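Local coordinates for protein arginine--tRNA ligase (Campylobacter jejuni, PDB 3FNR) that charges tRNA(Arg) with L-arginine at the expense of ATP, releasing AMP and diphosphate, at residues 75-79 / 80-84; 116-119 / 120-123; 130-133 / 134-137; 140-143 / 144-148; 147-150 / 151-155. The protein carries 1 engineered substitution. All coordinates share one frame; numbering follows the deposited sequence.

Contact 1 of 5, residues 75-79 / 80-84; sequences YVNDA and GNQIY. With SO4 (sulfate ion), chain E.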
loop_
_atom_site.group_PDB
_atom_site.type_symbol
_atom_site.label_atom_id
_atom_site.label_comp_id
_atom_site.label_asym_id
_atom_site.label_seq_id
_atom_site.Cartn_x
_atom_site.Cartn_y
_atom_site.Cartn_z
ATOM N N TYR A 75 12.759 -2.880 0.463
ATOM C CA TYR A 75 14.054 -3.398 0.081
ATOM C C TYR A 75 14.544 -2.659 -1.149
ATOM O O TYR A 75 13.885 -2.684 -2.192
ATOM C CB TYR A 75 13.945 -4.891 -0.230
ATOM C CG TYR A 75 15.258 -5.562 -0.540
ATOM C CD1 TYR A 75 16.153 -5.881 0.480
ATOM C CD2 TYR A 75 15.602 -5.897 -1.847
ATOM C CE1 TYR A 75 17.356 -6.507 0.207
ATOM C CE2 TYR A 75 16.810 -6.515 -2.133
ATOM C CZ TYR A 75 17.680 -6.823 -1.100
ATOM O OH TYR A 75 18.874 -7.462 -1.369
ATOM N N VAL A 76 15.706 -2.020 -1.017
ATOM C CA VAL A 76 16.322 -1.257 -2.105
ATOM C C VAL A 76 17.344 -2.118 -2.849
ATOM O O VAL A 76 18.381 -2.459 -2.300
ATOM C CB VAL A 76 17.015 0.031 -1.575
ATOM C CG1 VAL A 76 17.356 0.951 -2.711
ATOM C CG2 VAL A 76 16.135 0.762 -0.559
ATOM N N ASN A 77 17.042 -2.474 -4.093
ATOM C CA ASN A 77 17.958 -3.256 -4.923
ATOM C C ASN A 77 19.050 -2.352 -5.471
ATOM O O ASN A 77 19.060 -2.037 -6.660
ATOM C CB ASN A 77 17.221 -3.922 -6.092
ATOM C CG ASN A 77 16.389 -5.123 -5.668
ATOM O OD1 ASN A 77 16.923 -6.199 -5.405
ATOM N ND2 ASN A 77 15.066 -4.952 -5.635
ATOM N N ASP A 78 19.970 -1.940 -4.604
ATOM C CA ASP A 78 20.917 -0.886 -4.958
ATOM C C ASP A 78 22.356 -1.357 -5.160
ATOM O O ASP A 78 23.301 -0.594 -4.943
ATOM C CB ASP A 78 20.842 0.265 -3.949
ATOM C CG ASP A 78 21.381 -0.101 -2.573
ATOM O OD1 ASP A 78 21.667 0.839 -1.805
ATOM O OD2 ASP A 78 21.525 -1.302 -2.245
ATOM N N ALA A 79 22.515 -2.611 -5.580
ATOM C CA ALA A 79 23.823 -3.132 -5.950
ATOM C C ALA A 79 24.343 -2.353 -7.148
ATOM O O ALA A 79 23.553 -1.925 -7.990
ATOM C CB ALA A 79 23.731 -4.602 -6.290
ATOM N N GLY A 80 25.666 -2.167 -7.208
ATOM C CA GLY A 80 26.327 -1.488 -8.325
ATOM C C GLY A 80 25.976 -2.111 -9.664
ATOM O O GLY A 80 25.778 -1.407 -10.649
ATOM N N ASN A 81 25.864 -3.436 -9.673
ATOM C CA ASN A 81 25.506 -4.211 -10.860
ATOM C C ASN A 81 24.038 -4.035 -11.270
ATOM O O ASN A 81 23.680 -4.236 -12.432
ATOM C CB ASN A 81 25.814 -5.699 -10.627
ATOM C CG ASN A 81 27.220 -5.933 -10.060
ATOM O OD1 ASN A 81 28.166 -6.201 -10.808
ATOM N ND2 ASN A 81 27.358 -5.832 -8.735
ATOM N N GLN A 82 23.200 -3.665 -10.303
ATOM C CA GLN A 82 21.777 -3.430 -10.537
ATOM C C GLN A 82 21.511 -2.011 -11.058
ATOM O O GLN A 82 20.707 -1.819 -11.971
ATOM C CB GLN A 82 20.979 -3.679 -9.250
ATOM C CG GLN A 82 21.012 -5.118 -8.736
ATOM C CD GLN A 82 19.845 -5.955 -9.226
ATOM O OE1 GLN A 82 19.695 -6.199 -10.425
ATOM N NE2 GLN A 82 19.015 -6.408 -8.293
ATOM N N ILE A 83 22.204 -1.032 -10.475
ATOM C CA ILE A 83 21.989 0.389 -10.771
ATOM C C ILE A 83 22.928 0.965 -11.835
ATOM O O ILE A 83 22.853 2.163 -12.134
ATOM C CB ILE A 83 22.107 1.271 -9.493
ATOM C CG1 ILE A 83 23.549 1.270 -8.959
ATOM C CG2 ILE A 83 21.074 0.846 -8.434
ATOM C CD1 ILE A 83 23.826 2.290 -7.859
ATOM N N TYR A 84 23.803 0.122 -12.390
ATOM C CA TYR A 84 24.773 0.550 -13.407
ATOM C C TYR A 84 24.087 1.195 -14.610
ATOM O O TYR A 84 24.469 2.295 -15.021
ATOM C CB TYR A 84 25.667 -0.618 -13.857
ATOM C CG TYR A 84 26.804 -0.220 -14.788
ATOM C CD1 TYR A 84 27.994 0.319 -14.284
ATOM C CD2 TYR A 84 26.694 -0.390 -16.174
ATOM C CE1 TYR A 84 29.044 0.682 -15.135
ATOM C CE2 TYR A 84 27.734 -0.024 -17.032
ATOM C CZ TYR A 84 28.904 0.512 -16.506
ATOM O OH TYR A 84 29.932 0.870 -17.352
HETATM S S SO4 E . 28.471 -3.072 -5.362
HETATM O O1 SO4 E . 29.704 -3.300 -4.612
HETATM O O2 SO4 E . 28.257 -1.634 -5.505
HETATM O O3 SO4 E . 28.571 -3.695 -6.682
HETATM O O4 SO4 E . 27.348 -3.662 -4.642
#
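Ala79 and Ile83 meet where the chain leaves strand 69-76 and turns into helix 80-98. The carbonyl of Ala79 joins the two parts. Ile83 N bonds to Ala79 O at 3.0 Å, almost along the C=O axis, while Gln82 N reaches the same Ala79 O at 2.9 Å from high above the carbonyl plane. Ile83 has chi1 at 67°, which swings CG1 between its backbone N and carbonyl carbon and lays it 3.3 Å from Ala79 O; the CG2 branch also faces that oxygen and lies against CA of Asp78. Chi1 (-64°) puts Gln82 CG 3.7 Å from Ala79 CB, anti to its own carbonyl carbon; the bend at chi2 (-94°) then carries the amide back to Asn77. There Gln82 NE2 lies 3.6 Å from Asn77 OD1, the amide planes nearly perpendicular, a loose polar approach. Gly80 N gives two weak hydrogen bonds to a sulfate, which Tyr172 and Arg169 also hold. With one backbone N-H and an arginine aimed at it, this spot near the start of a helix is probably electropositive enough to favour an anion, even one that probably came from the crystallisation liquor.

Contact 2 of 5, residues 116-119 / 120-123; sequences VDLA and KEAF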
loop_
_atom_site.group_PDB
_atom_site.type_symbol
_atom_site.label_atom_id
_atom_site.label_comp_id
_atom_site.label_asym_id
_atom_site.label_seq_id
_atom_site.Cartn_x
_atom_site.Cartn_y
_atom_site.Cartn_z
ATOM N N VAL A 116 15.752 12.891 -18.366
ATOM C CA VAL A 116 16.317 14.136 -18.875
ATOM C C VAL A 116 16.377 15.227 -17.798
ATOM O O VAL A 116 17.287 16.053 -17.817
ATOM C CB VAL A 116 15.659 14.627 -20.216
ATOM C CG1 VAL A 116 15.694 13.528 -21.276
ATOM C CG2 VAL A 116 14.238 15.136 -20.014
ATOM N N ASP A 117 15.429 15.207 -16.854
ATOM C CA ASP A 117 15.424 16.146 -15.717
ATOM C C ASP A 117 16.595 15.876 -14.772
ATOM O O ASP A 117 17.241 16.802 -14.269
ATOM C CB ASP A 117 14.109 16.056 -14.927
ATOM C CG ASP A 117 12.889 16.453 -15.748
ATOM O OD1 ASP A 117 11.760 16.209 -15.266
ATOM O OD2 ASP A 117 13.046 16.988 -16.870
ATOM N N LEU A 118 16.848 14.590 -14.552
ATOM C CA LEU A 118 17.909 14.111 -13.688
ATOM C C LEU A 118 19.279 14.360 -14.319
ATOM O O LEU A 118 20.237 14.669 -13.612
ATOM C CB LEU A 118 17.694 12.619 -13.426
ATOM C CG LEU A 118 18.428 11.858 -12.328
ATOM C CD1 LEU A 118 18.272 12.522 -10.968
ATOM C CD2 LEU A 118 17.892 10.441 -12.307
ATOM N N ALA A 119 19.354 14.226 -15.646
ATOM C CA ALA A 119 20.550 14.569 -16.420
ATOM C C ALA A 119 20.906 16.056 -16.327
ATOM O O ALA A 119 22.082 16.416 -16.306
ATOM C CB ALA A 119 20.361 14.177 -17.861
ATOM N N LYS A 120 19.881 16.907 -16.286
ATOM C CA LYS A 120 20.056 18.345 -16.098
ATOM C C LYS A 120 20.514 18.652 -14.681
ATOM O O LYS A 120 21.299 19.580 -14.466
ATOM C CB LYS A 120 18.761 19.101 -16.401
ATOM C CG LYS A 120 18.484 19.300 -17.885
ATOM C CD LYS A 120 17.336 20.285 -18.124
ATOM C CE LYS A 120 17.769 21.735 -17.890
ATOM N NZ LYS A 120 16.672 22.709 -18.156
ATOM N N GLU A 121 20.011 17.874 -13.722
ATOM C CA GLU A 121 20.456 17.955 -12.335
ATOM C C GLU A 121 21.902 17.491 -12.219
ATOM O O GLU A 121 22.683 18.080 -11.473
ATOM C CB GLU A 121 19.567 17.108 -11.420
ATOM C CG GLU A 121 18.518 17.878 -10.631
ATOM C CD GLU A 121 17.737 16.983 -9.667
ATOM O OE1 GLU A 121 17.781 17.240 -8.443
ATOM O OE2 GLU A 121 17.088 16.017 -10.133
ATOM N N ALA A 122 22.241 16.444 -12.974
ATOM C CA ALA A 122 23.582 15.856 -12.971
ATOM C C ALA A 122 24.626 16.802 -13.553
ATOM O O ALA A 122 25.702 16.974 -12.980
ATOM C CB ALA A 122 23.587 14.525 -13.721
ATOM N N PHE A 123 24.292 17.411 -14.687
ATOM C CA PHE A 123 25.191 18.326 -15.386
ATOM C C PHE A 123 25.490 19.585 -14.574
ATOM O O PHE A 123 26.598 20.121 -14.639
ATOM C CB PHE A 123 24.610 18.689 -16.752
ATOM C CG PHE A 123 25.548 19.463 -17.624
ATOM C CD1 PHE A 123 26.605 18.828 -18.264
ATOM C CD2 PHE A 123 25.369 20.833 -17.817
ATOM C CE1 PHE A 123 27.477 19.548 -19.077
ATOM C CE2 PHE A 123 26.235 21.561 -18.630
ATOM C CZ PHE A 123 27.292 20.918 -19.262
#
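Leu118 and Glu121 touch along one flank of helix 113-126, three residues apart. Leu118 CD1 stands 3.8 Å from Glu121 OE2, a methyl against a carboxylate oxygen, with the two side chains slanting across one another. Leu118 gets there with CG anti to the backbone N (chi1 -166°), while Glu121 carries its extended chain back toward the preceding turn, its CB 3.3 Å from Leu118 O. Lys120 leans backward too: its CG sits 3.5 Å from Val116 O before the chain bends at chi3 and leads away from the preceding turn.

Behind these side chains runs the regular alpha-helical ladder, four successive i to i+4 bonds. The shortest joins Ala122 N to Leu118 O at 2.8 Å, and Phe123 N follows at 2.9 Å from Ala119 O. This backbone sets the spacing at which the side chains can meet. Further out, Glu121 OE1 forms a long, weak ion pair with Lys146.

The helix faces two others. Leu118 and Ala119 lie on helix 80-98 at Ile90, Ser93 and Val94; Leu118 and Glu121 also meet Trp142 of helix 136-157, while Ala122 and Phe123 are covered by Phe131 from the loop that leads into that helix.

Contact 3 of 5, residues 130-133 / 134-137; sequences FFSE and ENIP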
loop_
_atom_site.group_PDB
_atom_site.type_symbol
_atom_site.label_atom_id
_atom_site.label_comp_id
_atom_site.label_asym_id
_atom_site.label_seq_id
_atom_site.Cartn_x
_atom_site.Cartn_y
_atom_site.Cartn_z
ATOM N N PHE A 130 32.955 15.689 -15.796
ATOM C CA PHE A 130 32.662 14.482 -15.049
ATOM C C PHE A 130 32.190 13.359 -15.941
ATOM O O PHE A 130 32.378 12.203 -15.670
ATOM C CB PHE A 130 31.579 14.816 -14.059
ATOM C CG PHE A 130 31.278 13.732 -13.104
ATOM C CD1 PHE A 130 32.114 13.468 -12.058
ATOM C CD2 PHE A 130 30.133 13.003 -13.219
ATOM C CE1 PHE A 130 31.825 12.486 -11.180
ATOM C CE2 PHE A 130 29.858 12.035 -12.342
ATOM C CZ PHE A 130 30.702 11.777 -11.321
ATOM N N PHE A 131 31.559 13.726 -17.021
ATOM C CA PHE A 131 30.775 12.789 -17.819
ATOM C C PHE A 131 31.571 11.907 -18.781
ATOM O O PHE A 131 31.598 12.129 -19.993
ATOM C CB PHE A 131 29.591 13.502 -18.478
ATOM C CG PHE A 131 28.600 14.016 -17.485
ATOM C CD1 PHE A 131 28.657 15.332 -17.044
ATOM C CD2 PHE A 131 27.639 13.167 -16.943
ATOM C CE1 PHE A 131 27.756 15.805 -16.097
ATOM C CE2 PHE A 131 26.730 13.633 -15.997
ATOM C CZ PHE A 131 26.791 14.955 -15.575
ATOM N N SER A 132 32.204 10.892 -18.198
ATOM C CA SER A 132 32.894 9.839 -18.937
ATOM C C SER A 132 32.531 8.478 -18.340
ATOM O O SER A 132 31.993 8.413 -17.229
ATOM C CB SER A 132 34.414 10.061 -18.908
ATOM O OG SER A 132 34.904 10.194 -17.582
ATOM N N GLU A 133 32.839 7.405 -19.075
ATOM C CA GLU A 133 32.497 6.023 -18.691
ATOM C C GLU A 133 33.049 5.540 -17.344
ATOM O O GLU A 133 32.513 4.595 -16.762
ATOM C CB GLU A 133 32.918 5.035 -19.784
ATOM C CG GLU A 133 31.902 4.842 -20.898
ATOM C CD GLU A 133 32.117 3.546 -21.668
ATOM O OE1 GLU A 133 32.435 2.511 -21.037
ATOM O OE2 GLU A 133 31.960 3.558 -22.909
ATOM N N GLU A 134 34.111 6.180 -16.860
ATOM C CA GLU A 134 34.722 5.805 -15.585
ATOM C C GLU A 134 33.934 6.300 -14.374
ATOM O O GLU A 134 34.066 5.754 -13.277
ATOM C CB GLU A 134 36.195 6.245 -15.513
ATOM C CG GLU A 134 36.436 7.748 -15.516
ATOM C CD GLU A 134 37.906 8.098 -15.663
ATOM O OE1 GLU A 134 38.459 8.760 -14.755
ATOM O OE2 GLU A 134 38.509 7.706 -16.685
ATOM N N ASN A 135 33.118 7.331 -14.580
ATOM C CA ASN A 135 32.332 7.914 -13.498
ATOM C C ASN A 135 30.886 7.406 -13.410
ATOM O O ASN A 135 30.107 7.908 -12.596
ATOM C CB ASN A 135 32.372 9.445 -13.568
ATOM C CG ASN A 135 33.709 10.018 -13.121
ATOM O OD1 ASN A 135 34.195 9.725 -12.026
ATOM N ND2 ASN A 135 34.304 10.850 -13.965
ATOM N N ILE A 136 30.542 6.415 -14.240
ATOM C CA ILE A 136 29.198 5.811 -14.240
ATOM C C ILE A 136 28.714 5.322 -12.861
ATOM O O ILE A 136 27.623 5.711 -12.453
ATOM C CB ILE A 136 29.023 4.689 -15.319
ATOM C CG1 ILE A 136 29.200 5.250 -16.730
ATOM C CG2 ILE A 136 27.656 4.001 -15.187
ATOM C CD1 ILE A 136 29.252 4.185 -17.807
ATOM N N PRO A 137 29.514 4.496 -12.134
ATOM C CA PRO A 137 29.001 4.086 -10.818
ATOM C C PRO A 137 28.966 5.190 -9.758
ATOM O O PRO A 137 28.211 5.074 -8.797
ATOM C CB PRO A 137 29.949 2.959 -10.392
ATOM C CG PRO A 137 31.192 3.196 -11.134
ATOM C CD PRO A 137 30.826 3.875 -12.420
#
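Asn135 lies flat on the ring of Phe130 where an inverse gamma turn, centred on Phe131, leads the chain toward helix 136-157. Asn135 holds the N-cap position of that helix, yet its side chain makes no capping bond; it turns back to the loop instead.

Its CB sits over one face of the Phe130 ring, 3.8 Å from the ring centroid and 18° off the normal, a CH-pi contact offset toward the rim near CZ. The next atom, CG, lies 3.7 Å from Phe130 CE1, so the stacking continues past CB into the amide: ring and amide planes are only 11° apart. At the tip the two branches part company. OD1 lies above the ring plane but beyond its rim, with CE1 the nearest ring atom, while ND2 donates to the backbone carbonyl of Phe130, with Asn135 ND2 to Phe130 O at 2.9 Å. Chi1 of -74°, which leaves CG beside the backbone N, makes both possible, and between them the stack and the bond fix the rotation of the amide.

That carbonyl is gripped twice, since Ser132 N also bonds to Phe130 O. The backbone of Asn135 is held as well, its N bonding to Ser132 O from well above the carbonyl plane. Alongside, Glu133 and Ile136 lie side by side and point the same way. Phe131 packs against helices 80-98 and 113-126, and Phe126 stacks on Phe130. On the Ile136 side the approach is to a backbone oxygen: CG1 and CD1 of Ile136 both lie 3.4 Å from Glu133 O.

Contact 4 of 5, residues 140-143 / 144-148; sequences ADWA and KDKML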
loop_
_atom_site.group_PDB
_atom_site.type_symbol
_atom_site.label_atom_id
_atom_site.label_comp_id
_atom_site.label_asym_id
_atom_site.label_seq_id
_atom_site.Cartn_x
_atom_site.Cartn_y
_atom_site.Cartn_z
ATOM N N ALA A 140 25.625 6.708 -10.876
ATOM C CA ALA A 140 24.578 5.776 -10.469
ATOM C C ALA A 140 24.256 5.832 -8.976
ATOM O O ALA A 140 23.088 5.775 -8.611
ATOM C CB ALA A 140 24.937 4.370 -10.882
ATOM N N ASP A 141 25.281 5.947 -8.130
ATOM C CA ASP A 141 25.089 6.085 -6.678
ATOM C C ASP A 141 24.323 7.353 -6.311
ATOM O O ASP A 141 23.413 7.321 -5.472
ATOM C CB ASP A 141 26.432 6.081 -5.939
ATOM C CG ASP A 141 27.096 4.713 -5.917
ATOM O OD1 ASP A 141 26.423 3.698 -6.211
ATOM O OD2 ASP A 141 28.308 4.655 -5.608
ATOM N N TRP A 142 24.713 8.462 -6.946
ATOM C CA TRP A 142 24.061 9.762 -6.776
ATOM C C TRP A 142 22.633 9.704 -7.308
ATOM O O TRP A 142 21.716 10.256 -6.701
ATOM C CB TRP A 142 24.843 10.857 -7.515
ATOM C CG TRP A 142 24.143 12.199 -7.558
ATOM C CD1 TRP A 142 24.188 13.179 -6.606
ATOM C CD2 TRP A 142 23.303 12.700 -8.611
ATOM N NE1 TRP A 142 23.424 14.258 -6.996
ATOM C CE2 TRP A 142 22.870 13.990 -8.222
ATOM C CE3 TRP A 142 22.876 12.184 -9.843
ATOM C CZ2 TRP A 142 22.028 14.773 -9.022
ATOM C CZ3 TRP A 142 22.035 12.959 -10.637
ATOM C CH2 TRP A 142 21.620 14.241 -10.219
ATOM N N ALA A 143 22.476 9.044 -8.451
ATOM C CA ALA A 143 21.197 8.940 -9.140
ATOM C C ALA A 143 20.187 8.102 -8.376
ATOM O O ALA A 143 19.053 8.535 -8.192
ATOM C CB ALA A 143 21.393 8.371 -10.512
ATOM N N LYS A 144 20.607 6.914 -7.932
ATOM C CA LYS A 144 19.717 5.981 -7.247
ATOM C C LYS A 144 19.197 6.577 -5.945
ATOM O O LYS A 144 18.090 6.251 -5.513
ATOM C CB LYS A 144 20.382 4.608 -7.026
ATOM C CG LYS A 144 21.489 4.546 -5.968
ATOM C CD LYS A 144 20.996 4.028 -4.619
ATOM C CE LYS A 144 22.164 3.669 -3.703
ATOM N NZ LYS A 144 22.827 4.839 -3.085
ATOM N N ASP A 145 20.001 7.450 -5.335
ATOM C CA ASP A 145 19.588 8.193 -4.153
ATOM C C ASP A 145 18.532 9.248 -4.484
ATOM O O ASP A 145 17.648 9.511 -3.673
ATOM C CB ASP A 145 20.796 8.832 -3.460
ATOM C CG ASP A 145 21.575 7.841 -2.601
ATOM O OD1 ASP A 145 20.950 6.931 -2.007
ATOM O OD2 ASP A 145 22.815 7.979 -2.513
ATOM N N LYS A 146 18.633 9.841 -5.673
ATOM C CA LYS A 146 17.644 10.816 -6.136
ATOM C C LYS A 146 16.334 10.110 -6.481
ATOM O O LYS A 146 15.255 10.609 -6.161
ATOM C CB LYS A 146 18.158 11.592 -7.354
ATOM C CG LYS A 146 19.288 12.587 -7.088
ATOM C CD LYS A 146 18.777 13.994 -6.783
ATOM C CE LYS A 146 18.839 14.321 -5.300
ATOM N NZ LYS A 146 18.711 15.789 -5.057
ATOM N N MET A 147 16.442 8.947 -7.122
ATOM C CA MET A 147 15.278 8.129 -7.461
ATOM C C MET A 147 14.560 7.575 -6.243
ATOM O O MET A 147 13.342 7.447 -6.250
ATOM C CB MET A 147 15.658 6.994 -8.413
ATOM C CG MET A 147 16.042 7.448 -9.815
ATOM S SD MET A 147 14.736 8.264 -10.749
ATOM C CE MET A 147 14.900 9.973 -10.228
ATOM N N LEU A 148 15.318 7.259 -5.202
ATOM C CA LEU A 148 14.743 6.812 -3.946
ATOM C C LEU A 148 13.998 7.950 -3.267
ATOM O O LEU A 148 12.984 7.722 -2.608
ATOM C CB LEU A 148 15.831 6.267 -3.022
ATOM C CG LEU A 148 15.439 5.143 -2.066
ATOM C CD1 LEU A 148 14.877 3.949 -2.823
ATOM C CD2 LEU A 148 16.643 4.732 -1.249
#
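Trp142 and Lys146 make the principal side-chain contact of this part of helix 136-157, one turn apart. It is a CH-pi interaction: Lys146 CG sits 4.0 Å from the centroid of the six-membered ring of Trp142, 13° off the ring normal and displaced toward the rim. In Trp142, chi1 of 172° turns the indole away from its own N, beside the carbonyl carbon, and Lys146 bends at chi2 and chi3, so its methylenes pass over the ring while its NZ leads on away from the indole. Phe126 meets the indole edge-to-face.

The backbone bonds form a second group. Lys144 N to Ala140 O is short at 2.8 Å, and Met147 N to Ala143 O is nearly as short at 2.9 Å. Between them the ladder slackens, for Asp145 N to Asp141 O is a weak bond of 3.4 Å and Lys146 N to Trp142 O is 3.3 Å.

Charged groups make up the third. Lys144, kinked at chi2 and chi4, curls back along the helix so that its NZ forms a salt bridge with Asp145 OD1 at 3.0 Å and a weak bond to Asp141 O. Asp141 turns outward, where its OD1 forms a salt bridge with Arg169, one of the residues that bind the sulfate. Ala140 and Ala143 face helix 80-98.

The chemistry differs from one side to another: alanines against a helix, an aromatic surface for a lysine chain, and a chain of charges in which Asp141 probably steadies Arg169 and Lys144 probably offsets some of the negative charge of the two aspartates.

Contact 5 of 5, residues 147-150 / 151-155; sequences MLVL and IKQNL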
loop_
_atom_site.group_PDB
_atom_site.type_symbol
_atom_site.label_atom_id
_atom_site.label_comp_id
_atom_site.label_asym_id
_atom_site.label_seq_id
_atom_site.Cartn_x
_atom_site.Cartn_y
_atom_site.Cartn_z
ATOM N N MET A 147 16.442 8.947 -7.122
ATOM C CA MET A 147 15.278 8.129 -7.461
ATOM C C MET A 147 14.560 7.575 -6.243
ATOM O O MET A 147 13.342 7.447 -6.250
ATOM C CB MET A 147 15.658 6.994 -8.413
ATOM C CG MET A 147 16.042 7.448 -9.815
ATOM S SD MET A 147 14.736 8.264 -10.749
ATOM C CE MET A 147 14.900 9.973 -10.228
ATOM N N LEU A 148 15.318 7.259 -5.202
ATOM C CA LEU A 148 14.743 6.812 -3.946
ATOM C C LEU A 148 13.998 7.950 -3.267
ATOM O O LEU A 148 12.984 7.722 -2.608
ATOM C CB LEU A 148 15.831 6.267 -3.022
ATOM C CG LEU A 148 15.439 5.143 -2.066
ATOM C CD1 LEU A 148 14.877 3.949 -2.823
ATOM C CD2 LEU A 148 16.643 4.732 -1.249
ATOM N N VAL A 149 14.511 9.170 -3.426
ATOM C CA VAL A 149 13.824 10.375 -2.975
ATOM C C VAL A 149 12.524 10.542 -3.774
ATOM O O VAL A 149 11.472 10.825 -3.186
ATOM C CB VAL A 149 14.743 11.642 -3.050
ATOM C CG1 VAL A 149 13.936 12.940 -3.091
ATOM C CG2 VAL A 149 15.710 11.671 -1.876
ATOM N N LEU A 150 12.606 10.320 -5.091
ATOM C CA LEU A 150 11.451 10.382 -5.988
ATOM C C LEU A 150 10.379 9.346 -5.638
ATOM O O LEU A 150 9.191 9.675 -5.572
ATOM C CB LEU A 150 11.867 10.234 -7.464
ATOM C CG LEU A 150 10.735 10.371 -8.502
ATOM C CD1 LEU A 150 9.989 11.715 -8.392
ATOM C CD2 LEU A 150 11.243 10.180 -9.925
ATOM N N ILE A 151 10.811 8.104 -5.420
ATOM C CA ILE A 151 9.914 7.012 -5.061
ATOM C C ILE A 151 9.223 7.322 -3.730
ATOM O O ILE A 151 8.009 7.163 -3.608
ATOM C CB ILE A 151 10.664 5.672 -5.018
ATOM C CG1 ILE A 151 10.930 5.181 -6.448
ATOM C CG2 ILE A 151 9.874 4.617 -4.220
ATOM C CD1 ILE A 151 12.006 4.097 -6.536
ATOM N N LYS A 152 9.984 7.811 -2.758
ATOM C CA LYS A 152 9.408 8.208 -1.472
ATOM C C LYS A 152 8.306 9.253 -1.614
ATOM O O LYS A 152 7.263 9.140 -0.968
ATOM C CB LYS A 152 10.483 8.679 -0.503
ATOM C CG LYS A 152 11.233 7.529 0.157
ATOM C CD LYS A 152 12.352 8.045 1.040
ATOM C CE LYS A 152 13.285 6.929 1.453
ATOM N NZ LYS A 152 14.195 7.385 2.544
ATOM N N GLN A 153 8.510 10.236 -2.488
ATOM C CA GLN A 153 7.476 11.254 -2.695
ATOM C C GLN A 153 6.307 10.791 -3.572
ATOM O O GLN A 153 5.184 11.260 -3.388
ATOM C CB GLN A 153 8.056 12.623 -3.109
ATOM C CG GLN A 153 8.918 12.637 -4.349
ATOM C CD GLN A 153 9.874 13.829 -4.409
ATOM O OE1 GLN A 153 10.263 14.262 -5.489
ATOM N NE2 GLN A 153 10.254 14.356 -3.250
ATOM N N ASN A 154 6.572 9.849 -4.485
ATOM C CA ASN A 154 5.525 9.121 -5.217
ATOM C C ASN A 154 4.567 8.452 -4.239
ATOM O O ASN A 154 3.356 8.530 -4.398
ATOM C CB ASN A 154 6.115 8.031 -6.117
ATOM C CG ASN A 154 6.673 8.556 -7.421
ATOM O OD1 ASN A 154 7.086 7.766 -8.274
ATOM N ND2 ASN A 154 6.690 9.876 -7.596
ATOM N N LEU A 155 5.134 7.813 -3.220
ATOM C CA LEU A 155 4.374 7.167 -2.164
ATOM C C LEU A 155 3.688 8.168 -1.236
ATOM O O LEU A 155 2.570 7.937 -0.792
ATOM C CB LEU A 155 5.292 6.250 -1.345
ATOM C CG LEU A 155 5.755 4.950 -2.010
ATOM C CD1 LEU A 155 6.835 4.268 -1.174
ATOM C CD2 LEU A 155 4.574 4.014 -2.246
#
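Leu150 packs against Gln153 and Asn154 on the next turn of an alpha helix, the later half of helix 136-157 in the class I catalytic domain. Its chi1 of -176° sets CG beside the carbonyl carbon, which sends CD1 forward along the helix. The Gln153 side chain crosses it at about a right angle, with Leu150 CD1 3.9 Å from Gln153 OE1. Asn154 instead comes at a slant, its ND2 near the same CD1. Gln153 stands out by its chi1 of 57°: CG is tucked in 3.2 Å from Leu150 O, the rest of the chain runs extended, and NE2 ends 3.9 Å from Val149 CG1.

On another side Lys152, fully extended, lies back along Leu148, its CG 3.3 Å from Leu148 O, and makes a cation-pi contact with Tyr165. Ile151 lies back over the carbonyl of Met147 and reaches Tyr74 of strand 69-76. Four regular i to i+4 bonds hold the frame, the shortest from Ile151 N to Met147 O at 2.7 Å.

Pro44 and Leu45 of the 'HIGH' motif cover the face formed by Leu150, Ile151 and Asn154, and there the amide of Asn154 is tied down: its OD1 accepts a hydrogen bond from Leu45 N.

Contacts 3, 4 and 5 follow one another along helix 136-157, from its entry to its later turns, while contact 1 opens helix 80-98 and contact 2 belongs to helix 113-126. Contact 3 lies furthest out, a surface turn; the other four are partly buried, and contact 5 is nearest the centre of the chain. Contact 4 touches contacts 1 and 2, with Ile83 on Ala140 and Leu118 on Met147. The chemistry changes along the way: anion and polar backbone in contact 1, plain helical packing in contact 2, amide on ring in contact 3, charges and indole in contact 4, aliphatic chains and amides beside the 'HIGH' motif in contact 5.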